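Local coordinates for protein jasmonate-induced oxygenase 2 (Arabidopsis thaliana, PDB 6LSV) that oxidises the stress hormone jasmonate to 12-hydroxyjasmonate with iron, oxygen and 2-oxoglutarate, in the jasmonate signalling pathway of plant defence, at residues 243-248 / 254-259; 99-104 / 209-214; 270-275 / 342-347. All blocks are in the same frame, centred on the assembly; numbering follows the deposited sequence.

Contact 1 (243-248 / 254-259); sequences FGLQVR and ITVKPH
A beta hairpin of strands 245-248 and 253-255 pairs Val247 with Ile254 and Gln246 with Thr255, antiparallel. Strand 245-248 is central in a three-stranded sheet: 253-255 flanks it on one side, and 284-286, which carries the iron ligand His284, on the other. Val247 and Ile254 are the hydrogen-bonded pair: Val247 N gives to Ile254 O at 3.0 Å, and Ile254 N returns to Val247 O at 2.9 Å. Further along, Val256 N reaches Leu245 O at 2.9 Å in a nearly straight bond (167°). Beyond it the backbones part, and a water accepts from Gly244 N and donates to Val256 O. Gln246 CG lies beside the backbone N (chi1 -62°) and the chain runs on extended, which brings NE2 to Thr255 OG1; that bond is modelled very short, so its length is doubtful. Gln246 OE1 is taken by Arg285. Apolar contacts add to this: Leu245 CD2 lies 4.1 Å from Val256 CB, and Val247 CG1 is 4.1 Å from Val256 CG2. At the open end the Phe243 side chain runs across Pro258, CD1 to CD 3.6 Å. Leu245 also touches 2-oxoglutarate. The backbone bonds and apolar contacts are consistent with holding Leu245 in place beside the cosubstrate.

Contact 2 (99-104 / 209-214); sequences EFFHMP and VNYYPK. With AKG (2-oxoglutaric acid), chain C.
The Phe101 ring has a neighbour over each face: Tyr211 CB on one and Phe100 CD2 on the other. Phe101 CB in turn lies over a face of the Tyr211 ring, displaced toward its rim. At the edge of the His102 ring, in its plane, is Tyr211 OH, 3.7 Å from His102 CD2. The contact sets the end of helix 87-102 against strand 204-212 of the main sheet of the double-stranded beta-helix fold of this family. Two CH-pi contacts oppose each other. Tyr211 CB is 3.5 Å from the centroid of the Phe101 ring, and Phe101 CB is 3.6 Å from the centroid of the Tyr211 ring. The two side chains thus lie head against tail. The ring planes differ by 22°, but the centroids are 5.0 Å apart and the rings are offset, with little overlap. With CG anti to the backbone N (chi1 -177°), Tyr211 sends its ring toward the helix end, where Phe101 CB meets its face. Phe101 CE2 also meets Val209 CG1 at 3.9 Å. The polar ends of His102 and Tyr211 both turn to Glu293, whose OE1 takes His102 NE2 and Tyr211 OH. Alternate residues of the strand point away from the helix, to the active site. There Tyr212 OH makes a weak hydrogen bond to O4 of 2-oxoglutarate at 2.9 Å. Asn210 OD1 is held by NE of Arg208, a jasmonate-binding residue, while Asn210 ND2 donates to O2 of 2-oxoglutarate at 2.8 Å, with 139° at the hydrogen.

Contact 3 (270-275 / 342-347); sequences QIQILS and QGKSHV
Lys344 NZ donates to Gln272 OE1 at 2.8 Å. It arrives in the carbonyl plane, on a lone pair. The Gln272 chain is stretched out: CG is anti to the backbone N (chi1 168°) and the rest is extended beyond it, which carries the amide across to the lysine. Lys344 instead bends at chi3 (52°), and its ammonium group also gives to Ser281 O. Gln272 OE1 accepts from Ser281 N as well, and NE2 is bonded to the hydroxyl of Tyr324, so both ends of the amide are tied and its rotation is fixed. The contact joins helix 269-274 to the short C-terminal helix 345-348, with Lys344 at the N-cap position of the latter. A type II' turn from Gln342 to Ser345 leads into that helix, and Gly343 takes its positive phi. Gln342 O accepts both Ser345 N and Ser345 OG, the hydroxyl at 2.8 Å. Beside the polar pair, Val347 CG2 is the nearer methyl: it is 3.9 Å from Gln272 NE2 and 4.2 Å from Ile273 CG1. The Ile273 and Val347 side chains point past one another, and Val347 also rests on Tyr332 of helix 329-332.

Along the chain the order is contact 2, contact 1, contact 3, each closing before the next opens. Contacts 1 and 2 have centres about 20 Å apart, contacts 1 and 3 about 21 Å. Contacts 2 and 3 lie on opposite sides of the chain's centre, their centres about 29 Å apart. None touches another. Contact 2 brings an N-terminal helix to the large sheet of the double-stranded beta-helix core. Contact 1 belongs to the smaller three-stranded sheet. Contact 3 joins helix 269-274 to the C-terminal end of the chain. Contacts 1 and 2 both contribute residues to the 2-oxoglutarate pocket, from two different sheets. Contact 3 contributes none.

Contact 1 (243-248 / 254-259)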
loop_
_atom_site.group_PDB
_atom_site.type_symbol
_atom_site.label_atom_id
_atom_site.label_comp_id
_atom_site.label_asym_id
_atom_site.label_seq_id
_atom_site.Cartn_x
_atom_site.Cartn_y
_atom_site.Cartn_z
ATOM N N PHE A 243 13.862 -3.003 9.556
ATOM C CA PHE A 243 12.723 -2.223 10.016
ATOM C C PHE A 243 12.647 -0.908 9.246
ATOM O O PHE A 243 13.653 -0.396 8.749
ATOM C CB PHE A 243 12.826 -1.951 11.523
ATOM C CG PHE A 243 13.024 -3.194 12.366
ATOM C CD1 PHE A 243 12.506 -4.420 11.972
ATOM C CD2 PHE A 243 13.733 -3.128 13.557
ATOM C CE1 PHE A 243 12.694 -5.553 12.751
ATOM C CE2 PHE A 243 13.922 -4.257 14.340
ATOM C CZ PHE A 243 13.403 -5.469 13.935
ATOM N N GLY A 244 11.436 -0.369 9.139
ATOM C CA GLY A 244 11.247 0.893 8.451
ATOM C C GLY A 244 9.799 1.326 8.374
ATOM O O GLY A 244 9.501 2.522 8.330
ATOM N N LEU A 245 8.886 0.359 8.356
ATOM C CA LEU A 245 7.467 0.678 8.297
ATOM C C LEU A 245 6.994 1.221 9.640
ATOM O O LEU A 245 7.280 0.642 10.693
ATOM C CB LEU A 245 6.662 -0.559 7.909
ATOM C CG LEU A 245 5.151 -0.433 8.073
ATOM C CD1 LEU A 245 4.571 0.426 6.964
ATOM C CD2 LEU A 245 4.513 -1.804 8.084
ATOM N N GLN A 246 6.272 2.339 9.601
ATOM C CA GLN A 246 5.753 2.975 10.802
ATOM C C GLN A 246 4.282 3.308 10.607
ATOM O O GLN A 246 3.897 3.838 9.562
ATOM C CB GLN A 246 6.540 4.246 11.142
ATOM C CG GLN A 246 8.004 4.004 11.452
ATOM C CD GLN A 246 8.634 5.169 12.181
ATOM O OE1 GLN A 246 8.410 6.325 11.828
ATOM N NE2 GLN A 246 9.425 4.874 13.207
ATOM N N VAL A 247 3.464 2.997 11.609
ATOM C CA VAL A 247 2.048 3.340 11.602
ATOM C C VAL A 247 1.806 4.377 12.689
ATOM O O VAL A 247 2.511 4.416 13.705
ATOM C CB VAL A 247 1.144 2.103 11.802
ATOM C CG1 VAL A 247 1.483 1.018 10.787
ATOM C CG2 VAL A 247 1.279 1.567 13.215
ATOM N N ARG A 248 0.815 5.233 12.471
ATOM C CA ARG A 248 0.528 6.319 13.397
ATOM C C ARG A 248 -0.730 6.013 14.197
ATOM O O ARG A 248 -1.778 5.691 13.622
ATOM C CB ARG A 248 0.374 7.652 12.667
ATOM C CG ARG A 248 0.105 8.813 13.610
ATOM C CD ARG A 248 -0.883 9.791 13.020
ATOM N NE ARG A 248 -0.228 10.726 12.115
ATOM C CZ ARG A 248 -0.519 12.020 12.045
ATOM N NH1 ARG A 248 -1.460 12.528 12.829
ATOM N NH2 ARG A 248 0.125 12.806 11.191
ATOM N N ILE A 254 4.938 4.604 15.286
ATOM C CA ILE A 254 5.350 3.342 15.889
ATOM C C ILE A 254 5.964 2.465 14.809
ATOM O O ILE A 254 5.331 2.205 13.780
ATOM C CB ILE A 254 4.160 2.633 16.561
ATOM C CG1 ILE A 254 3.511 3.559 17.590
ATOM C CG2 ILE A 254 4.604 1.339 17.209
ATOM C CD1 ILE A 254 2.040 3.293 17.808
ATOM N N THR A 255 7.190 2.005 15.047
ATOM C CA THR A 255 7.883 1.153 14.089
ATOM C C THR A 255 7.436 -0.294 14.254
ATOM O O THR A 255 7.408 -0.823 15.369
ATOM C CB THR A 255 9.396 1.265 14.271
ATOM O OG1 THR A 255 9.774 2.648 14.285
ATOM C CG2 THR A 255 10.122 0.554 13.143
ATOM N N VAL A 256 7.103 -0.936 13.138
ATOM C CA VAL A 256 6.502 -2.265 13.127
ATOM C C VAL A 256 7.597 -3.303 12.926
ATOM O O VAL A 256 8.330 -3.260 11.932
ATOM C CB VAL A 256 5.435 -2.378 12.027
ATOM C CG1 VAL A 256 5.066 -3.831 11.781
ATOM C CG2 VAL A 256 4.208 -1.558 12.394
ATOM N N LYS A 257 7.706 -4.241 13.864
ATOM C CA LYS A 257 8.604 -5.379 13.690
ATOM C C LYS A 257 7.904 -6.456 12.872
ATOM O O LYS A 257 6.892 -7.003 13.326
ATOM C CB LYS A 257 9.039 -5.949 15.034
ATOM C CG LYS A 257 9.763 -7.281 14.903
ATOM C CD LYS A 257 10.391 -7.755 16.203
ATOM C CE LYS A 257 9.823 -7.049 17.415
ATOM N NZ LYS A 257 10.062 -7.853 18.648
ATOM N N PRO A 258 8.395 -6.792 11.681
ATOM C CA PRO A 258 7.698 -7.785 10.860
ATOM C C PRO A 258 7.838 -9.182 11.443
ATOM O O PRO A 258 8.893 -9.565 11.951
ATOM C CB PRO A 258 8.396 -7.669 9.503
ATOM C CG PRO A 258 9.781 -7.252 9.860
ATOM C CD PRO A 258 9.636 -6.323 11.040
ATOM N N HIS A 259 6.749 -9.934 11.380
ATOM C CA HIS A 259 6.723 -11.327 11.793
ATOM C C HIS A 259 6.993 -12.221 10.586
ATOM O O HIS A 259 6.438 -11.985 9.509
ATOM C CB HIS A 259 5.373 -11.680 12.413
ATOM C CG HIS A 259 5.328 -13.037 13.044
ATOM N ND1 HIS A 259 5.570 -13.241 14.385
ATOM C CD2 HIS A 259 5.064 -14.257 12.520
ATOM C CE1 HIS A 259 5.462 -14.530 14.659
ATOM N NE2 HIS A 259 5.155 -15.168 13.544
HETATM O O HOH W 1 9.451 -2.567 9.839
#

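Contact 2 (99-104 / 209-214)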
loop_
_atom_site.group_PDB
_atom_site.type_symbol
_atom_site.label_atom_id
_atom_site.label_comp_id
_atom_site.label_asym_id
_atom_site.label_seq_id
_atom_site.Cartn_x
_atom_site.Cartn_y
_atom_site.Cartn_z
ATOM N N GLU A 99 16.312 -8.426 -6.716
ATOM C CA GLU A 99 17.235 -8.591 -7.835
ATOM C C GLU A 99 16.956 -7.570 -8.931
ATOM O O GLU A 99 17.889 -7.031 -9.541
ATOM C CB GLU A 99 17.135 -10.016 -8.380
ATOM C CG GLU A 99 17.859 -10.254 -9.700
ATOM C CD GLU A 99 19.371 -10.143 -9.575
ATOM O OE1 GLU A 99 20.002 -11.108 -9.091
ATOM O OE2 GLU A 99 19.928 -9.093 -9.966
ATOM N N PHE A 100 15.677 -7.286 -9.190
ATOM C CA PHE A 100 15.328 -6.269 -10.176
ATOM C C PHE A 100 15.896 -4.910 -9.786
ATOM O O PHE A 100 16.459 -4.196 -10.622
ATOM C CB PHE A 100 13.808 -6.194 -10.332
ATOM C CG PHE A 100 13.343 -5.056 -11.197
ATOM C CD1 PHE A 100 13.396 -5.150 -12.579
ATOM C CD2 PHE A 100 12.853 -3.891 -10.628
ATOM C CE1 PHE A 100 12.971 -4.104 -13.377
ATOM C CE2 PHE A 100 12.426 -2.842 -11.421
ATOM C CZ PHE A 100 12.483 -2.949 -12.798
ATOM N N PHE A 101 15.767 -4.540 -8.512
ATOM C CA PHE A 101 16.244 -3.238 -8.068
ATOM C C PHE A 101 17.753 -3.191 -7.872
ATOM O O PHE A 101 18.316 -2.094 -7.803
ATOM C CB PHE A 101 15.531 -2.834 -6.778
ATOM C CG PHE A 101 14.114 -2.388 -6.989
ATOM C CD1 PHE A 101 13.841 -1.182 -7.619
ATOM C CD2 PHE A 101 13.051 -3.177 -6.571
ATOM C CE1 PHE A 101 12.537 -0.766 -7.823
ATOM C CE2 PHE A 101 11.742 -2.766 -6.770
ATOM C CZ PHE A 101 11.485 -1.558 -7.399
ATOM N N HIS A 102 18.418 -4.343 -7.783
ATOM C CA HIS A 102 19.876 -4.364 -7.741
ATOM C C HIS A 102 20.508 -4.234 -9.119
ATOM O O HIS A 102 21.717 -3.991 -9.206
ATOM C CB HIS A 102 20.368 -5.641 -7.062
ATOM C CG HIS A 102 20.209 -5.622 -5.575
ATOM N ND1 HIS A 102 20.531 -6.697 -4.775
ATOM C CD2 HIS A 102 19.754 -4.656 -4.743
ATOM C CE1 HIS A 102 20.284 -6.392 -3.514
ATOM N NE2 HIS A 102 19.813 -5.159 -3.467
ATOM N N MET A 103 19.723 -4.384 -10.188
ATOM C CA MET A 103 20.149 -4.086 -11.549
ATOM C C MET A 103 20.680 -2.662 -11.639
ATOM O O MET A 103 20.296 -1.804 -10.833
ATOM C CB MET A 103 18.985 -4.251 -12.524
ATOM C CG MET A 103 18.847 -5.618 -13.136
ATOM S SD MET A 103 18.110 -5.443 -14.764
ATOM C CE MET A 103 16.485 -4.823 -14.339
ATOM N N PRO A 104 21.560 -2.373 -12.595
ATOM C CA PRO A 104 21.922 -0.975 -12.857
ATOM C C PRO A 104 20.684 -0.152 -13.183
ATOM O O PRO A 104 19.742 -0.639 -13.813
ATOM C CB PRO A 104 22.870 -1.072 -14.055
ATOM C CG PRO A 104 23.453 -2.448 -13.956
ATOM C CD PRO A 104 22.360 -3.317 -13.396
ATOM N N VAL A 209 5.722 -2.303 -5.689
ATOM C CA VAL A 209 6.892 -2.768 -4.955
ATOM C C VAL A 209 7.787 -1.567 -4.699
ATOM O O VAL A 209 8.080 -0.800 -5.623
ATOM C CB VAL A 209 7.644 -3.866 -5.726
ATOM C CG1 VAL A 209 8.743 -4.457 -4.862
ATOM C CG2 VAL A 209 6.672 -4.945 -6.187
ATOM N N ASN A 210 8.220 -1.405 -3.452
ATOM C CA ASN A 210 8.949 -0.222 -3.016
ATOM C C ASN A 210 10.392 -0.581 -2.691
ATOM O O ASN A 210 10.652 -1.564 -1.987
ATOM C CB ASN A 210 8.278 0.408 -1.795
ATOM C CG ASN A 210 6.849 0.829 -2.066
ATOM O OD1 ASN A 210 6.571 1.534 -3.036
ATOM N ND2 ASN A 210 5.931 0.395 -1.209
ATOM N N TYR A 211 11.324 0.222 -3.198
ATOM C CA TYR A 211 12.751 0.033 -2.969
ATOM C C TYR A 211 13.276 1.238 -2.206
ATOM O O TYR A 211 13.193 2.368 -2.697
ATOM C CB TYR A 211 13.502 -0.140 -4.290
ATOM C CG TYR A 211 14.979 -0.421 -4.119
ATOM C CD1 TYR A 211 15.427 -1.304 -3.145
ATOM C CD2 TYR A 211 15.926 0.199 -4.927
ATOM C CE1 TYR A 211 16.774 -1.565 -2.980
ATOM C CE2 TYR A 211 17.279 -0.057 -4.769
ATOM C CZ TYR A 211 17.694 -0.941 -3.794
ATOM O OH TYR A 211 19.033 -1.205 -3.626
ATOM N N TYR A 212 13.816 0.996 -1.010
ATOM C CA TYR A 212 14.355 2.048 -0.151
ATOM C C TYR A 212 15.863 1.872 -0.036
ATOM O O TYR A 212 16.342 1.147 0.848
ATOM C CB TYR A 212 13.695 2.009 1.230
ATOM C CG TYR A 212 12.186 1.945 1.177
ATOM C CD1 TYR A 212 11.428 3.098 1.021
ATOM C CD2 TYR A 212 11.519 0.728 1.269
ATOM C CE1 TYR A 212 10.048 3.046 0.964
ATOM C CE2 TYR A 212 10.140 0.666 1.212
ATOM C CZ TYR A 212 9.410 1.828 1.060
ATOM O OH TYR A 212 8.037 1.773 1.004
ATOM N N PRO A 213 16.660 2.519 -0.908
ATOM C CA PRO A 213 18.124 2.375 -0.844
ATOM C C PRO A 213 18.702 3.017 0.406
ATOM O O PRO A 213 17.957 3.602 1.195
ATOM C CB PRO A 213 18.601 3.089 -2.118
ATOM C CG PRO A 213 17.376 3.225 -2.987
ATOM C CD PRO A 213 16.245 3.378 -2.027
ATOM N N LYS A 214 20.013 2.920 0.613
ATOM C CA LYS A 214 20.592 3.546 1.792
ATOM C C LYS A 214 20.585 5.065 1.621
ATOM O O LYS A 214 20.663 5.589 0.505
ATOM C CB LYS A 214 22.010 3.021 2.053
ATOM C CG LYS A 214 22.137 1.491 2.172
ATOM C CD LYS A 214 23.548 1.032 1.928
ATOM C CE LYS A 214 24.169 1.618 0.678
ATOM N NZ LYS A 214 23.363 1.835 -0.557
HETATM C C1 AKG C . 3.118 1.093 0.787
HETATM O O1 AKG C . 1.921 0.746 0.946
HETATM O O2 AKG C . 3.515 1.426 -0.364
HETATM C C2 AKG C . 4.059 1.131 1.996
HETATM O O5 AKG C . 3.807 1.867 2.890
HETATM C C3 AKG C . 5.312 0.249 2.084
HETATM C C4 AKG C . 5.508 -0.204 3.534
HETATM C C5 AKG C . 6.936 -0.699 3.768
HETATM O O3 AKG C . 7.182 -1.574 4.640
HETATM O O4 AKG C . 7.874 -0.221 3.083
#

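Contact 3 (270-275 / 342-347)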
loop_
_atom_site.group_PDB
_atom_site.type_symbol
_atom_site.label_atom_id
_atom_site.label_comp_id
_atom_site.label_asym_id
_atom_site.label_seq_id
_atom_site.Cartn_x
_atom_site.Cartn_y
_atom_site.Cartn_z
ATOM N N GLN A 270 -11.112 3.197 0.905
ATOM C CA GLN A 270 -12.409 2.781 0.384
ATOM C C GLN A 270 -13.212 2.000 1.418
ATOM O O GLN A 270 -14.441 2.127 1.470
ATOM C CB GLN A 270 -12.221 1.953 -0.887
ATOM C CG GLN A 270 -11.626 2.739 -2.044
ATOM C CD GLN A 270 -12.323 4.069 -2.260
ATOM O OE1 GLN A 270 -13.539 4.122 -2.446
ATOM N NE2 GLN A 270 -11.556 5.154 -2.228
ATOM N N ILE A 271 -12.547 1.198 2.250
ATOM C CA ILE A 271 -13.281 0.443 3.259
ATOM C C ILE A 271 -13.701 1.346 4.413
ATOM O O ILE A 271 -14.786 1.166 4.977
ATOM C CB ILE A 271 -12.449 -0.760 3.734
ATOM C CG1 ILE A 271 -12.362 -1.802 2.617
ATOM C CG2 ILE A 271 -13.046 -1.382 4.991
ATOM C CD1 ILE A 271 -11.755 -3.119 3.042
ATOM N N GLN A 272 -12.880 2.340 4.769
ATOM C CA GLN A 272 -13.313 3.315 5.766
ATOM C C GLN A 272 -14.613 3.983 5.340
ATOM O O GLN A 272 -15.514 4.194 6.163
ATOM C CB GLN A 272 -12.223 4.364 6.004
ATOM C CG GLN A 272 -12.705 5.576 6.816
ATOM C CD GLN A 272 -11.577 6.411 7.412
ATOM O OE1 GLN A 272 -10.479 5.915 7.664
ATOM N NE2 GLN A 272 -11.855 7.684 7.651
ATOM N N ILE A 273 -14.738 4.298 4.047
ATOM C CA ILE A 273 -15.956 4.921 3.539
ATOM C C ILE A 273 -17.119 3.935 3.564
ATOM O O ILE A 273 -18.235 4.285 3.968
ATOM C CB ILE A 273 -15.716 5.483 2.126
ATOM C CG1 ILE A 273 -14.630 6.561 2.154
ATOM C CG2 ILE A 273 -17.003 6.046 1.543
ATOM C CD1 ILE A 273 -13.903 6.716 0.842
ATOM N N LEU A 274 -16.882 2.689 3.140
ATOM C CA LEU A 274 -17.955 1.697 3.116
ATOM C C LEU A 274 -18.460 1.387 4.521
ATOM O O LEU A 274 -19.672 1.275 4.744
ATOM C CB LEU A 274 -17.477 0.423 2.420
ATOM C CG LEU A 274 -17.471 0.470 0.888
ATOM C CD1 LEU A 274 -16.726 -0.717 0.309
ATOM C CD2 LEU A 274 -18.887 0.518 0.340
ATOM N N SER A 275 -17.551 1.260 5.483
ATOM C CA SER A 275 -17.929 1.001 6.864
ATOM C C SER A 275 -18.477 2.237 7.568
ATOM O O SER A 275 -18.638 2.203 8.792
ATOM C CB SER A 275 -16.731 0.446 7.643
ATOM O OG SER A 275 -15.724 1.427 7.822
ATOM N N GLN A 342 -0.458 12.674 1.206
ATOM C CA GLN A 342 -0.929 13.795 2.009
ATOM C C GLN A 342 -1.563 13.307 3.307
ATOM O O GLN A 342 -2.523 13.907 3.800
ATOM C CB GLN A 342 -1.921 14.655 1.225
ATOM C CG GLN A 342 -1.348 15.334 -0.009
ATOM C CD GLN A 342 -0.098 16.151 0.278
ATOM O OE1 GLN A 342 0.119 16.622 1.396
ATOM N NE2 GLN A 342 0.733 16.325 -0.743
ATOM N N GLY A 343 -1.040 12.221 3.871
ATOM C CA GLY A 343 -1.612 11.693 5.097
ATOM C C GLY A 343 -3.016 11.178 4.864
ATOM O O GLY A 343 -3.323 10.579 3.828
ATOM N N LYS A 344 -3.891 11.420 5.841
ATOM C CA LYS A 344 -5.301 11.073 5.734
ATOM C C LYS A 344 -6.167 12.274 5.372
ATOM O O LYS A 344 -7.383 12.243 5.593
ATOM C CB LYS A 344 -5.793 10.439 7.037
ATOM C CG LYS A 344 -5.079 9.148 7.411
ATOM C CD LYS A 344 -5.926 8.298 8.343
ATOM C CE LYS A 344 -7.325 8.091 7.785
ATOM N NZ LYS A 344 -8.045 6.973 8.458
ATOM N N SER A 345 -5.567 13.333 4.822
ATOM C CA SER A 345 -6.351 14.504 4.451
ATOM C C SER A 345 -7.225 14.246 3.233
ATOM O O SER A 345 -8.217 14.959 3.036
ATOM C CB SER A 345 -5.432 15.704 4.198
ATOM O OG SER A 345 -4.649 15.523 3.034
ATOM N N HIS A 346 -6.887 13.241 2.418
ATOM C CA HIS A 346 -7.700 12.933 1.246
ATOM C C HIS A 346 -9.072 12.398 1.651
ATOM O O HIS A 346 -10.101 12.846 1.132
ATOM C CB HIS A 346 -6.972 11.934 0.344
ATOM C CG HIS A 346 -5.822 12.524 -0.414
ATOM N ND1 HIS A 346 -4.653 11.834 -0.652
ATOM C CD2 HIS A 346 -5.664 13.740 -0.991
ATOM C CE1 HIS A 346 -3.823 12.599 -1.338
ATOM N NE2 HIS A 346 -4.413 13.761 -1.558
ATOM N N VAL A 347 -9.110 11.444 2.587
ATOM C CA VAL A 347 -10.394 10.886 2.999
ATOM C C VAL A 347 -11.120 11.819 3.970
ATOM O O VAL A 347 -12.355 11.860 3.990
ATOM C CB VAL A 347 -10.208 9.476 3.598
ATOM C CG1 VAL A 347 -9.345 9.521 4.849
ATOM C CG2 VAL A 347 -11.560 8.830 3.896
#